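Local coordinates for protein luciferase-like monooxygenase (Streptomyces bottropensis, PDB 4US5) that probably acts as a flavin-utilising monooxygenase of the bacterial luciferase family, incorporating oxygen from O2 into an organic substrate, at residues B[226-240]-B[286-298]. Numbering follows the deposited sequence.
Sequences VVCCAETDAEAQRVY and YVVGSPDRVRDQL
Asp233, in the first turn of helix 233-240, takes the guanidinium of Arg293 side-on: Arg293 NE lies 2.8 Å from Asp233 OD1 and Arg293 NH2 2.9 Å from Asp233 OD2. Both oxygens sit near the guanidinium plane, yet the carboxylate is turned 44° from it and met from above its own plane. From the opposite face Ser290 N donates to Asp233 OD1 (2.9 Å), giving this oxygen two strong donors. The bend at chi3 of Arg293 (-61°) swings its head back to the acid. Replacing Asp233 by an alanine would probably leave the Arg293 charge without this mate and Ser290 N without its acceptor. Ser290 and Thr232 are the N-caps of the two helices: Ser290 OG accepts from Arg293 N (3.3 Å) and Thr232 OG1 from Glu235 N (3.1 Å).

Next to this salt bridge, strands 226-229 and 286-289 run parallel. Val287 N donates to Val226 O, Cys228 N to Val287 O (2.8 Å), Gly289 N to Cys228 O and Ala230 N to Gly289 O.

Val288 packs against helix 233-240: its CG2 stands 3.4 Å from the centroid of the Tyr240 ring, 9° off the normal, a CH-pi contact, while its CG1 meets Ala236 CB. Tyr286 CD2 approaches that ring at its edge, and one water joins Tyr240 OH to Tyr286 N. On the other sheet face, Val227 CG2 meets Leu298 CD1 tip to tip (3.9 Å), and Cys229 SG lies against Pro291 and Val294; Leu329 of helix 319-332 extends this apolar layer.

Two neighbouring strand-helix units of the TIM-barrel-like fold are joined by hydrophobic contacts on both sheet faces and, where strands give way to helices, by one carboxylate shared between a charged side chain and a backbone N-H.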
ATOM      1  N   VAL B 226       7.909  23.574   8.804  1.00 17.27           N
ATOM      2  CA  VAL B 226       7.278  24.207   7.686  1.00 16.79           C
ATOM      3  C   VAL B 226       8.159  25.340   7.188  1.00 17.17           C
ATOM      4  O   VAL B 226       8.675  26.182   7.981  1.00 15.20           O
ATOM      5  CB  VAL B 226       5.896  24.754   8.057  1.00 17.16           C
ATOM      6  CG1 VAL B 226       5.382  25.710   7.013  1.00 17.12           C
ATOM      7  CG2 VAL B 226       4.924  23.635   8.245  1.00 18.96           C
ATOM      8  N   VAL B 227       8.390  25.353   5.881  1.00 16.63           N
ATOM      9  CA  VAL B 227       9.150  26.417   5.273  1.00 17.55           C
ATOM     10  C   VAL B 227       8.405  26.938   4.068  1.00 18.86           C
ATOM     11  O   VAL B 227       7.862  26.160   3.278  1.00 16.88           O
ATOM     12  CB  VAL B 227      10.534  25.941   4.817  1.00 17.80           C
ATOM     13  CG1 VAL B 227      11.343  27.078   4.208  1.00 20.49           C
ATOM     14  CG2 VAL B 227      11.276  25.281   5.962  1.00 19.98           C
ATOM     15  N   CYS B 228       8.380  28.256   3.941  1.00 18.61           N
ATOM     16  CA  CYS B 228       7.831  28.921   2.779  1.00 19.17           C
ATOM     17  C   CYS B 228       8.887  29.882   2.239  1.00 17.76           C
ATOM     18  O   CYS B 228       9.106  30.975   2.791  1.00 19.22           O
ATOM     19  CB  CYS B 228       6.558  29.665   3.197  1.00 19.84           C
ATOM     20  SG  CYS B 228       5.710  30.478   1.847  1.00 23.16           S
ATOM     21  N   CYS B 229       9.611  29.431   1.212  1.00 18.60           N
ATOM     22  CA  CYS B 229      10.754  30.154   0.667  1.00 19.28           C
ATOM     23  C   CYS B 229      10.446  30.664  -0.758  1.00 21.28           C
ATOM     24  O   CYS B 229       9.813  29.969  -1.570  1.00 22.06           O
ATOM     25  CB  CYS B 229      11.983  29.268   0.667  1.00 19.94           C
ATOM     26  SG  CYS B 229      13.476  30.072   0.052  1.00 21.35           S
ATOM     27  N   ALA B 230      10.834  31.903  -1.042  1.00 20.18           N
ATOM     28  CA  ALA B 230      10.716  32.462  -2.396  1.00 20.07           C
ATOM     29  C   ALA B 230      11.902  33.393  -2.593  1.00 21.78           C
ATOM     30  O   ALA B 230      12.684  33.582  -1.678  1.00 22.42           O
ATOM     31  CB  ALA B 230       9.440  33.217  -2.566  1.00 19.91           C
ATOM     32  N   GLU B 231      12.062  33.899  -3.811  1.00 22.86           N
ATOM     33  CA  GLU B 231      13.295  34.605  -4.160  1.00 27.78           C
ATOM     34  C   GLU B 231      13.514  35.826  -3.271  1.00 25.43           C
ATOM     35  O   GLU B 231      14.632  36.158  -2.984  1.00 26.18           O
ATOM     36  CB  GLU B 231      13.299  34.972  -5.633  1.00 31.45           C
ATOM     37  CG  GLU B 231      14.660  35.451  -6.131  1.00 40.81           C
ATOM     38  CD  GLU B 231      15.704  34.322  -6.246  1.00 50.08           C
ATOM     39  OE1 GLU B 231      15.582  33.520  -7.211  1.00 54.88           O
ATOM     40  OE2 GLU B 231      16.650  34.238  -5.393  1.00 56.42           O
ATOM     41  N   THR B 232      12.433  36.473  -2.859  1.00 24.69           N
ATOM     42  CA  THR B 232      12.514  37.705  -2.024  1.00 26.56           C
ATOM     43  C   THR B 232      11.577  37.543  -0.846  1.00 27.87           C
ATOM     44  O   THR B 232      10.637  36.746  -0.914  1.00 23.74           O
ATOM     45  CB  THR B 232      12.052  38.957  -2.819  1.00 25.44           C
ATOM     46  OG1 THR B 232      10.693  38.792  -3.217  1.00 25.04           O
ATOM     47  CG2 THR B 232      12.923  39.201  -4.051  1.00 28.70           C
ATOM     48  N   ASP B 233      11.823  38.292   0.230  1.00 26.05           N
ATOM     49  CA  ASP B 233      10.964  38.280   1.394  1.00 26.82           C
ATOM     50  C   ASP B 233       9.524  38.631   1.035  1.00 26.63           C
ATOM     51  O   ASP B 233       8.599  38.040   1.566  1.00 26.85           O
ATOM     52  CB  ASP B 233      11.489  39.239   2.504  1.00 29.28           C
ATOM     53  CG  ASP B 233      12.794  38.716   3.233  1.00 35.76           C
ATOM     54  OD1 ASP B 233      12.929  37.492   3.533  1.00 29.78           O
ATOM     55  OD2 ASP B 233      13.680  39.571   3.546  1.00 30.20           O
ATOM     56  N   ALA B 234       9.335  39.590   0.117  1.00 26.42           N
ATOM     57  CA  ALA B 234       7.992  40.009  -0.260  1.00 25.73           C
ATOM     58  C   ALA B 234       7.247  38.859  -0.964  1.00 23.58           C
ATOM     59  O   ALA B 234       6.064  38.662  -0.740  1.00 29.61           O
ATOM     60  CB  ALA B 234       8.029  41.221  -1.184  1.00 26.92           C
ATOM     61  N   GLU B 235       7.915  38.185  -1.882  1.00 23.61           N
ATOM     62  CA  GLU B 235       7.268  37.078  -2.589  1.00 23.16           C
ATOM     63  C   GLU B 235       6.985  35.925  -1.578  1.00 21.09           C
ATOM     64  O   GLU B 235       5.936  35.300  -1.623  1.00 20.75           O
ATOM     65  CB  GLU B 235       8.107  36.591  -3.756  1.00 26.08           C
ATOM     66  CG  GLU B 235       7.421  35.490  -4.586  1.00 31.86           C
ATOM     67  CD  GLU B 235       6.028  35.865  -5.143  1.00 36.66           C
ATOM     68  OE1 GLU B 235       5.706  37.059  -5.353  1.00 38.41           O
ATOM     69  OE2 GLU B 235       5.267  34.929  -5.444  1.00 42.77           O
ATOM     70  N   ALA B 236       7.919  35.681  -0.677  1.00 21.43           N
ATOM     71  CA  ALA B 236       7.698  34.642   0.362  1.00 21.08           C
ATOM     72  C   ALA B 236       6.469  34.977   1.173  1.00 22.87           C
ATOM     73  O   ALA B 236       5.673  34.077   1.502  1.00 19.16           O
ATOM     74  CB  ALA B 236       8.901  34.511   1.272  1.00 22.67           C
ATOM     75  N   GLN B 237       6.294  36.262   1.546  1.00 23.11           N
ATOM     76  CA  GLN B 237       5.126  36.638   2.370  1.00 23.05           C
ATOM     77  C   GLN B 237       3.831  36.429   1.624  1.00 21.68           C
ATOM     78  O   GLN B 237       2.832  36.021   2.207  1.00 22.90           O
ATOM     79  CB  GLN B 237       5.212  38.099   2.840  1.00 25.53           C
ATOM     80  CG  GLN B 237       6.228  38.314   3.960  1.00 28.47           C
ATOM     81  CD  GLN B 237       5.903  37.517   5.204  1.00 27.37           C
ATOM     82  OE1 GLN B 237       4.744  37.438   5.629  1.00 34.55           O
ATOM     83  NE2 GLN B 237       6.904  36.926   5.783  1.00 29.35           N
ATOM     84  N   ARG B 238       3.840  36.702   0.325  1.00 22.62           N
ATOM     85  CA  ARG B 238       2.672  36.470  -0.506  1.00 23.42           C
ATOM     86  C   ARG B 238       2.299  34.958  -0.503  1.00 21.17           C
ATOM     87  O   ARG B 238       1.143  34.597  -0.261  1.00 24.86           O
ATOM     88  CB  ARG B 238       2.917  36.926  -1.934  1.00 25.37           C
ATOM     89  CG  ARG B 238       1.811  36.567  -2.923  1.00 28.16           C
ATOM     90  CD  ARG B 238       2.182  36.887  -4.371  1.00 30.50           C
ATOM     91  NE  ARG B 238       1.252  36.187  -5.274  1.00 33.99           N
ATOM     92  CZ  ARG B 238       1.383  34.943  -5.723  1.00 35.31           C
ATOM     93  NH1 ARG B 238       2.481  34.235  -5.498  1.00 35.38           N
ATOM     94  NH2 ARG B 238       0.429  34.429  -6.484  1.00 39.95           N
ATOM     95  N   VAL B 239       3.280  34.113  -0.764  1.00 22.19           N
ATOM     96  CA  VAL B 239       3.042  32.634  -0.790  1.00 20.12           C
ATOM     97  C   VAL B 239       2.557  32.142   0.620  1.00 19.54           C
ATOM     98  O   VAL B 239       1.662  31.292   0.728  1.00 18.58           O
ATOM     99  CB  VAL B 239       4.304  31.871  -1.272  1.00 21.66           C
ATOM    100  CG1 VAL B 239       4.065  30.358  -1.249  1.00 22.29           C
ATOM    101  CG2 VAL B 239       4.691  32.316  -2.672  1.00 21.66           C
ATOM    102  N   TYR B 240       3.092  32.741   1.683  1.00 19.05           N
ATOM    103  CA  TYR B 240       2.749  32.398   3.065  1.00 19.76           C
ATOM    104  C   TYR B 240       1.328  32.794   3.475  1.00 19.26           C
ATOM    105  O   TYR B 240       0.777  32.233   4.394  1.00 19.77           O
ATOM    106  CB  TYR B 240       3.753  33.110   4.003  1.00 18.29           C
ATOM    107  CG  TYR B 240       3.582  32.870   5.460  1.00 18.97           C
ATOM    108  CD1 TYR B 240       3.458  31.579   5.983  1.00 17.72           C
ATOM    109  CD2 TYR B 240       3.637  33.943   6.366  1.00 18.18           C
ATOM    110  CE1 TYR B 240       3.340  31.362   7.346  1.00 17.36           C
ATOM    111  CE2 TYR B 240       3.553  33.726   7.739  1.00 19.48           C
ATOM    112  CZ  TYR B 240       3.410  32.447   8.217  1.00 19.08           C
ATOM    113  OH  TYR B 240       3.292  32.257   9.571  1.00 21.97           O
ATOM    114  N   TYR B 286       6.330  28.703  11.699  1.00 18.38           N
ATOM    115  CA  TYR B 286       6.535  28.482  10.282  1.00 18.09           C
ATOM    116  C   TYR B 286       7.624  29.445   9.812  1.00 17.74           C
ATOM    117  O   TYR B 286       7.595  30.646  10.122  1.00 19.24           O
ATOM    118  CB  TYR B 286       5.243  28.770   9.510  1.00 18.88           C
ATOM    119  CG  TYR B 286       4.043  27.978   9.970  1.00 19.34           C
ATOM    120  CD1 TYR B 286       4.157  26.676  10.425  1.00 19.26           C
ATOM    121  CD2 TYR B 286       2.769  28.535   9.917  1.00 21.61           C
ATOM    122  CE1 TYR B 286       3.044  25.955  10.802  1.00 19.69           C
ATOM    123  CE2 TYR B 286       1.645  27.811  10.297  1.00 21.20           C
ATOM    124  CZ  TYR B 286       1.788  26.543  10.750  1.00 20.25           C
ATOM    125  OH  TYR B 286       0.707  25.813  11.129  1.00 21.27           O
ATOM    126  N   VAL B 287       8.593  28.913   9.081  1.00 17.60           N
ATOM    127  CA  VAL B 287       9.758  29.677   8.664  1.00 16.77           C
ATOM    128  C   VAL B 287       9.557  30.204   7.274  1.00 18.01           C
ATOM    129  O   VAL B 287       9.394  29.422   6.320  1.00 17.49           O
ATOM    130  CB  VAL B 287      11.009  28.811   8.750  1.00 17.39           C
ATOM    131  CG1 VAL B 287      12.237  29.547   8.220  1.00 18.16           C
ATOM    132  CG2 VAL B 287      11.224  28.382  10.188  1.00 18.12           C
ATOM    133  N   VAL B 288       9.629  31.533   7.132  1.00 17.46           N
ATOM    134  CA  VAL B 288       9.248  32.208   5.890  1.00 20.79           C
ATOM    135  C   VAL B 288      10.317  33.208   5.490  1.00 22.39           C
ATOM    136  O   VAL B 288      10.849  33.930   6.360  1.00 20.97           O
ATOM    137  CB  VAL B 288       7.935  32.988   6.055  1.00 21.65           C
ATOM    138  CG1 VAL B 288       7.523  33.660   4.742  1.00 21.86           C
ATOM    139  CG2 VAL B 288       6.835  32.079   6.569  1.00 24.25           C
ATOM    140  N   GLY B 289      10.605  33.293   4.197  1.00 20.80           N
ATOM    141  CA  GLY B 289      11.455  34.363   3.680  1.00 21.70           C
ATOM    142  C   GLY B 289      12.242  34.043   2.444  1.00 22.69           C
ATOM    143  O   GLY B 289      12.032  33.007   1.779  1.00 20.29           O
ATOM    144  N   SER B 290      13.200  34.935   2.154  1.00 20.16           N
ATOM    145  CA  SER B 290      14.168  34.734   1.108  1.00 21.42           C
ATOM    146  C   SER B 290      15.068  33.557   1.427  1.00 20.43           C
ATOM    147  O   SER B 290      15.109  33.096   2.570  1.00 21.75           O
ATOM    148  CB  SER B 290      15.029  36.004   0.973  1.00 24.07           C
ATOM    149  OG  SER B 290      15.813  36.137   2.135  1.00 24.10           O
ATOM    150  N   PRO B 291      15.806  33.037   0.416  1.00 20.41           N
ATOM    151  CA  PRO B 291      16.693  31.934   0.680  1.00 21.86           C
ATOM    152  C   PRO B 291      17.688  32.201   1.806  1.00 22.49           C
ATOM    153  O   PRO B 291      17.861  31.349   2.690  1.00 22.40           O
ATOM    154  CB  PRO B 291      17.431  31.741  -0.660  1.00 21.03           C
ATOM    155  CG  PRO B 291      16.499  32.273  -1.671  1.00 22.69           C
ATOM    156  CD  PRO B 291      15.847  33.442  -1.004  1.00 22.11           C
ATOM    157  N   ASP B 292      18.341  33.359   1.785  1.00 22.86           N
ATOM    158  CA  ASP B 292      19.304  33.689   2.850  1.00 25.10           C
ATOM    159  C   ASP B 292      18.636  33.737   4.206  1.00 23.95           C
ATOM    160  O   ASP B 292      19.173  33.231   5.174  1.00 23.02           O
ATOM    161  CB  ASP B 292      19.995  35.034   2.579  1.00 28.71           C
ATOM    162  CG  ASP B 292      21.076  34.935   1.529  1.00 33.06           C
ATOM    163  OD1 ASP B 292      21.375  33.802   1.046  1.00 31.39           O
ATOM    164  OD2 ASP B 292      21.582  36.008   1.131  1.00 34.50           O
ATOM    165  N   ARG B 293      17.471  34.342   4.290  1.00 22.22           N
ATOM    166  CA  ARG B 293      16.799  34.496   5.590  1.00 25.35           C
ATOM    167  C   ARG B 293      16.400  33.126   6.151  1.00 22.91           C
ATOM    168  O   ARG B 293      16.654  32.835   7.317  1.00 19.57           O
ATOM    169  CB  ARG B 293      15.560  35.391   5.503  1.00 26.98           C
ATOM    170  CG  ARG B 293      14.852  35.549   6.847  1.00 31.61           C
ATOM    171  CD  ARG B 293      13.494  36.236   6.784  1.00 33.43           C
ATOM    172  NE  ARG B 293      13.619  37.577   6.263  1.00 34.21           N
ATOM    173  CZ  ARG B 293      14.083  38.619   6.956  1.00 42.13           C
ATOM    174  NH1 ARG B 293      14.474  38.480   8.228  1.00 36.45           N
ATOM    175  NH2 ARG B 293      14.163  39.815   6.368  1.00 42.05           N
ATOM    176  N   VAL B 294      15.774  32.300   5.315  1.00 21.22           N
ATOM    177  CA  VAL B 294      15.344  30.981   5.793  1.00 21.43           C
ATOM    178  C   VAL B 294      16.561  30.115   6.110  1.00 18.81           C
ATOM    179  O   VAL B 294      16.564  29.437   7.105  1.00 18.29           O
ATOM    180  CB  VAL B 294      14.282  30.268   4.901  1.00 22.94           C
ATOM    181  CG1 VAL B 294      13.158  31.236   4.542  1.00 22.07           C
ATOM    182  CG2 VAL B 294      14.907  29.725   3.656  1.00 24.35           C
ATOM    183  N   ARG B 295      17.624  30.208   5.307  1.00 18.79           N
ATOM    184  CA  ARG B 295      18.840  29.416   5.550  1.00 19.00           C
ATOM    185  C   ARG B 295      19.409  29.755   6.929  1.00 20.31           C
ATOM    186  O   ARG B 295      19.695  28.871   7.750  1.00 18.99           O
ATOM    187  CB  ARG B 295      19.885  29.692   4.459  1.00 20.52           C
ATOM    188  CG  ARG B 295      21.217  28.989   4.685  1.00 22.87           C
ATOM    189  CD  ARG B 295      22.349  29.676   3.907  1.00 26.18           C
ATOM    190  NE  ARG B 295      22.563  31.034   4.395  1.00 29.95           N
ATOM    191  CZ  ARG B 295      23.154  32.018   3.726  1.00 34.51           C
ATOM    192  NH1 ARG B 295      23.608  31.838   2.492  1.00 36.56           N
ATOM    193  NH2 ARG B 295      23.288  33.210   4.298  1.00 32.88           N
ATOM    194  N   ASP B 296      19.507  31.052   7.201  1.00 20.83           N
ATOM    195  CA  ASP B 296      20.105  31.493   8.479  1.00 22.33           C
ATOM    196  C   ASP B 296      19.247  31.063   9.662  1.00 20.74           C
ATOM    197  O   ASP B 296      19.764  30.565  10.672  1.00 21.47           O
ATOM    198  CB  ASP B 296      20.296  33.012   8.475  1.00 25.31           C
ATOM    199  CG  ASP B 296      21.383  33.472   7.516  1.00 30.00           C
ATOM    200  OD1 ASP B 296      22.156  32.631   6.993  1.00 31.18           O
ATOM    201  OD2 ASP B 296      21.457  34.683   7.262  1.00 34.42           O
ATOM    202  N   GLN B 297      17.936  31.257   9.559  1.00 20.90           N
ATOM    203  CA  GLN B 297      17.028  30.885  10.635  1.00 21.06           C
ATOM    204  C   GLN B 297      17.085  29.381  10.892  1.00 20.39           C
ATOM    205  O   GLN B 297      17.162  28.916  12.038  1.00 22.49           O
ATOM    206  CB  GLN B 297      15.599  31.317  10.292  1.00 22.72           C
ATOM    207  CG  GLN B 297      14.554  30.958  11.323  1.00 23.13           C
ATOM    208  CD  GLN B 297      14.725  31.733  12.644  1.00 29.81           C
ATOM    209  OE1 GLN B 297      14.280  32.864  12.763  1.00 28.90           O
ATOM    210  NE2 GLN B 297      15.385  31.115  13.624  1.00 28.70           N
ATOM    211  N   LEU B 298      17.027  28.603   9.815  1.00 20.13           N
ATOM    212  CA  LEU B 298      16.966  27.161   9.951  1.00 20.01           C
ATOM    213  C   LEU B 298      18.271  26.582  10.461  1.00 18.70           C
ATOM    214  O   LEU B 298      18.274  25.653  11.246  1.00 19.13           O
ATOM    215  CB  LEU B 298      16.590  26.504   8.601  1.00 19.33           C
ATOM    216  CG  LEU B 298      15.160  26.732   8.140  1.00 19.49           C
ATOM    217  CD1 LEU B 298      15.008  26.309   6.672  1.00 19.12           C
ATOM    218  CD2 LEU B 298      14.182  25.963   9.012  1.00 21.85           C
TER
HETATM  219  O   HOH W   1       4.625  31.142  12.128  1.00 22.30           O